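Local coordinates for putative lipoprotein (PDB 4FVS) that is of unknown function but, as a putative exported lipoprotein with a YmcC-like fold of the LolA/LolB clan, probably binds lipid, at residues Ser29-Gln34 against Tyr51-Pro56. Residues are numbered along the deposited sequence; the frame is centred on the assembly and turned at random.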
ATOM      1  N   SER A  29      -2.084 -14.328  -2.677  1.00 45.76           N
ATOM      2  CA  SER A  29      -3.073 -13.702  -1.814  1.00 44.89           C
ATOM      3  C   SER A  29      -4.117 -12.911  -2.594  1.00 48.26           C
ATOM      4  O   SER A  29      -3.840 -12.338  -3.645  1.00 47.66           O
ATOM      5  CB  SER A  29      -2.379 -12.770  -0.811  1.00 48.28           C
ATOM      6  OG  SER A  29      -1.608 -11.730  -1.408  1.00 57.36           O
ATOM      7  N   VAL A  30      -5.321 -12.868  -2.038  1.00 45.66           N
ATOM      8  CA  VAL A  30      -6.455 -12.086  -2.540  1.00 45.72           C
ATOM      9  C   VAL A  30      -6.727 -10.978  -1.502  1.00 50.32           C
ATOM     10  O   VAL A  30      -6.848 -11.265  -0.306  1.00 50.73           O
ATOM     11  CB  VAL A  30      -7.696 -12.955  -2.832  1.00 48.99           C
ATOM     12  CG1 VAL A  30      -8.835 -12.111  -3.397  1.00 48.64           C
ATOM     13  CG2 VAL A  30      -7.339 -14.096  -3.783  1.00 49.78           C
HETATM   14  N   MSE A  31      -6.756  -9.719  -1.948  1.00 45.65           N
HETATM   15  CA  MSE A  31      -6.962  -8.588  -1.052  1.00 44.20           C
HETATM   16  C   MSE A  31      -8.235  -7.865  -1.441  1.00 48.53           C
HETATM   17  O   MSE A  31      -8.268  -7.192  -2.485  1.00 49.97           O
HETATM   18  CB  MSE A  31      -5.748  -7.680  -1.085  1.00 44.84           C
HETATM   19  CG  MSE A  31      -4.492  -8.417  -0.630  1.00 50.42           C
HETATM   20 SE   MSE A  31      -2.824  -7.548  -0.963  0.75 56.48          SE
HETATM   21  CE  MSE A  31      -2.807  -7.742  -2.964  1.00 54.08           C
ATOM     22  N   SER A  32      -9.305  -8.062  -0.621  1.00 41.98           N
ATOM     23  CA  SER A  32     -10.614  -7.487  -0.870  1.00 43.89           C
ATOM     24  C   SER A  32     -10.865  -6.309   0.039  1.00 50.12           C
ATOM     25  O   SER A  32     -10.644  -6.400   1.248  1.00 50.88           O
ATOM     26  CB  SER A  32     -11.695  -8.533  -0.691  1.00 48.30           C
ATOM     27  OG  SER A  32     -11.397  -9.641  -1.518  1.00 57.13           O
ATOM     28  N   TYR A  33     -11.320  -5.199  -0.544  1.00 47.21           N
ATOM     29  CA  TYR A  33     -11.569  -3.962   0.182  1.00 48.20           C
ATOM     30  C   TYR A  33     -12.947  -3.420  -0.065  1.00 54.52           C
ATOM     31  O   TYR A  33     -13.586  -3.770  -1.060  1.00 54.88           O
ATOM     32  CB  TYR A  33     -10.570  -2.875  -0.237  1.00 48.65           C
ATOM     33  CG  TYR A  33      -9.104  -3.142  -0.003  1.00 48.01           C
ATOM     34  CD1 TYR A  33      -8.374  -3.949  -0.872  1.00 48.43           C
ATOM     35  CD2 TYR A  33      -8.404  -2.453   0.982  1.00 48.44           C
ATOM     36  CE1 TYR A  33      -7.002  -4.156  -0.691  1.00 46.29           C
ATOM     37  CE2 TYR A  33      -7.032  -2.646   1.169  1.00 47.99           C
ATOM     38  CZ  TYR A  33      -6.333  -3.484   0.317  1.00 54.54           C
ATOM     39  OH  TYR A  33      -4.984  -3.641   0.491  1.00 59.26           O
ATOM     40  N   GLN A  34     -13.381  -2.514   0.818  1.00 52.40           N
ATOM     41  CA  GLN A  34     -14.650  -1.825   0.703  1.00 55.74           C
ATOM     42  C   GLN A  34     -14.661  -0.508   1.492  1.00 63.78           C
ATOM     43  O   GLN A  34     -14.327  -0.508   2.672  1.00 63.74           O
ATOM     44  CB  GLN A  34     -15.808  -2.703   1.166  1.00 58.49           C
ATOM     45  CG  GLN A  34     -17.131  -2.010   0.874  1.00 72.92           C
ATOM     46  CD  GLN A  34     -18.305  -2.745   1.402  1.00 84.21           C
ATOM     47  OE1 GLN A  34     -18.270  -3.314   2.499  1.00 79.14           O
ATOM     48  NE2 GLN A  34     -19.391  -2.669   0.659  1.00 73.60           N
ATOM     49  N   TYR A  51     -10.773  -4.207   4.993  1.00 47.76           N
ATOM     50  CA  TYR A  51     -10.031  -5.101   4.117  1.00 46.01           C
ATOM     51  C   TYR A  51     -10.064  -6.502   4.677  1.00 51.84           C
ATOM     52  O   TYR A  51     -10.171  -6.685   5.886  1.00 51.84           O
ATOM     53  CB  TYR A  51      -8.587  -4.622   3.877  1.00 45.02           C
ATOM     54  CG  TYR A  51      -7.658  -4.692   5.070  1.00 46.88           C
ATOM     55  CD1 TYR A  51      -7.009  -5.877   5.403  1.00 47.60           C
ATOM     56  CD2 TYR A  51      -7.334  -3.547   5.797  1.00 48.21           C
ATOM     57  CE1 TYR A  51      -6.120  -5.944   6.472  1.00 46.95           C
ATOM     58  CE2 TYR A  51      -6.438  -3.601   6.870  1.00 48.87           C
ATOM     59  CZ  TYR A  51      -5.831  -4.805   7.201  1.00 56.96           C
ATOM     60  OH  TYR A  51      -4.945  -4.888   8.255  1.00 65.09           O
ATOM     61  N   VAL A  52     -10.009  -7.492   3.779  1.00 50.65           N
ATOM     62  CA  VAL A  52      -9.943  -8.918   4.093  1.00 51.35           C
ATOM     63  C   VAL A  52      -8.921  -9.532   3.168  1.00 55.67           C
ATOM     64  O   VAL A  52      -9.093  -9.501   1.953  1.00 57.91           O
ATOM     65  CB  VAL A  52     -11.292  -9.687   4.033  1.00 57.92           C
ATOM     66  CG1 VAL A  52     -11.144 -11.090   4.631  1.00 57.74           C
ATOM     67  CG2 VAL A  52     -12.402  -8.928   4.762  1.00 59.94           C
ATOM     68  N   TYR A  53      -7.831 -10.031   3.737  1.00 50.42           N
ATOM     69  CA  TYR A  53      -6.794 -10.702   2.981  1.00 48.35           C
ATOM     70  C   TYR A  53      -7.030 -12.194   3.161  1.00 51.74           C
ATOM     71  O   TYR A  53      -7.133 -12.668   4.298  1.00 50.76           O
ATOM     72  CB  TYR A  53      -5.373 -10.266   3.418  1.00 48.09           C
ATOM     73  CG  TYR A  53      -4.995  -8.802   3.244  1.00 47.83           C
ATOM     74  CD1 TYR A  53      -5.817  -7.921   2.546  1.00 48.75           C
ATOM     75  CD2 TYR A  53      -3.795  -8.306   3.753  1.00 48.34           C
ATOM     76  CE1 TYR A  53      -5.458  -6.581   2.363  1.00 47.65           C
ATOM     77  CE2 TYR A  53      -3.441  -6.958   3.609  1.00 49.12           C
ATOM     78  CZ  TYR A  53      -4.268  -6.100   2.896  1.00 58.31           C
ATOM     79  OH  TYR A  53      -3.895  -4.773   2.736  1.00 61.24           O
ATOM     80  N   THR A  54      -7.252 -12.907   2.043  1.00 47.71           N
ATOM     81  CA  THR A  54      -7.514 -14.348   2.021  1.00 47.28           C
ATOM     82  C   THR A  54      -6.474 -15.020   1.177  1.00 50.88           C
ATOM     83  O   THR A  54      -5.908 -14.372   0.298  1.00 51.27           O
ATOM     84  CB  THR A  54      -8.924 -14.668   1.494  1.00 51.86           C
ATOM     85  OG1 THR A  54      -9.088 -14.100   0.195  1.00 52.43           O
ATOM     86  CG2 THR A  54     -10.035 -14.210   2.435  1.00 48.86           C
ATOM     87  N   ASN A  55      -6.211 -16.302   1.400  1.00 47.33           N
ATOM     88  CA  ASN A  55      -5.256 -16.970   0.528  1.00 48.26           C
ATOM     89  C   ASN A  55      -6.065 -17.584  -0.653  1.00 54.98           C
ATOM     90  O   ASN A  55      -7.302 -17.468  -0.669  1.00 56.08           O
ATOM     91  CB  ASN A  55      -4.353 -17.975   1.281  1.00 51.43           C
ATOM     92  CG  ASN A  55      -5.075 -18.905   2.182  1.00 80.11           C
ATOM     93  OD1 ASN A  55      -5.998 -19.626   1.770  1.00 81.33           O
ATOM     94  ND2 ASN A  55      -4.649 -18.914   3.431  1.00 64.52           N
ATOM     95  N   PRO A  56      -5.408 -18.139  -1.692  1.00 52.18           N
ATOM     96  CA  PRO A  56      -6.152 -18.607  -2.872  1.00 54.02           C
ATOM     97  C   PRO A  56      -7.316 -19.572  -2.604  1.00 60.53           C
ATOM     98  O   PRO A  56      -8.277 -19.548  -3.385  1.00 60.45           O
ATOM     99  CB  PRO A  56      -5.071 -19.315  -3.676  1.00 56.44           C
ATOM    100  CG  PRO A  56      -3.848 -18.545  -3.359  1.00 58.39           C
ATOM    101  CD  PRO A  56      -3.955 -18.308  -1.900  1.00 52.39           C
TER
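Strands 27-41 and 44-54 form a beta hairpin, and Ser29-Gln34 and Tyr51-Pro56 are the part toward its open end; the axes of 29-34 and 51-54 approach to 4.7 Å and run antiparallel (166°). Two hydrogen-bonded pairs, Val30-Thr54 and Ser32-Val52, join the backbones. Val30 N reaches Thr54 O at 2.8 Å almost along the C=O axis and nearly straight (174°), and Thr54 N returns a bond to Val30 O; Val52 N meets Ser32 O in the same axial way, whereas Ser32 N donates to Val52 O from above the carbonyl plane. Strands 15-22 and 60-71 continue the pairing outward.

The aromatic side belongs to the non-hydrogen-bonded pairs. CG of Met31, Tyr33 and Tyr53 stands anti to the carbonyl carbon, Tyr51 CG in the crowded position between N and C. Met31 packs over one face of the Tyr53 ring: CG sits 3.8 Å from the ring centroid as a CH-pi contact, and SE of this selenomethionine follows at 4.4 Å, a Met-aromatic arrangement. Tyr51 CD1 lies over the opposite face, so Tyr53 is sandwiched. Tyr53 also turns its edge toward the face of Tyr33, an offset edge-to-face pair with planes at 65°. Tyr51 CB touches Tyr33 CD2 at 3.6 Å. On the other side, Val30 CB rests against Thr54 OG1, the side chains crossing obliquely.

Polar tips meet where Tyr33 OH and Tyr53 OH hydrogen-bond at 2.7 Å. A leucine in place of Tyr33 would probably leave Tyr53 OH with fewer partners and its edge without an aromatic face. The chemistry implies unlike faces: Val30, Ser32, Val52 and Thr54 are partly exposed, while the buried aromatic face pairs its hydroxyls, Tyr53 also with Ser84 OG and Tyr51 with Asn62 OD1.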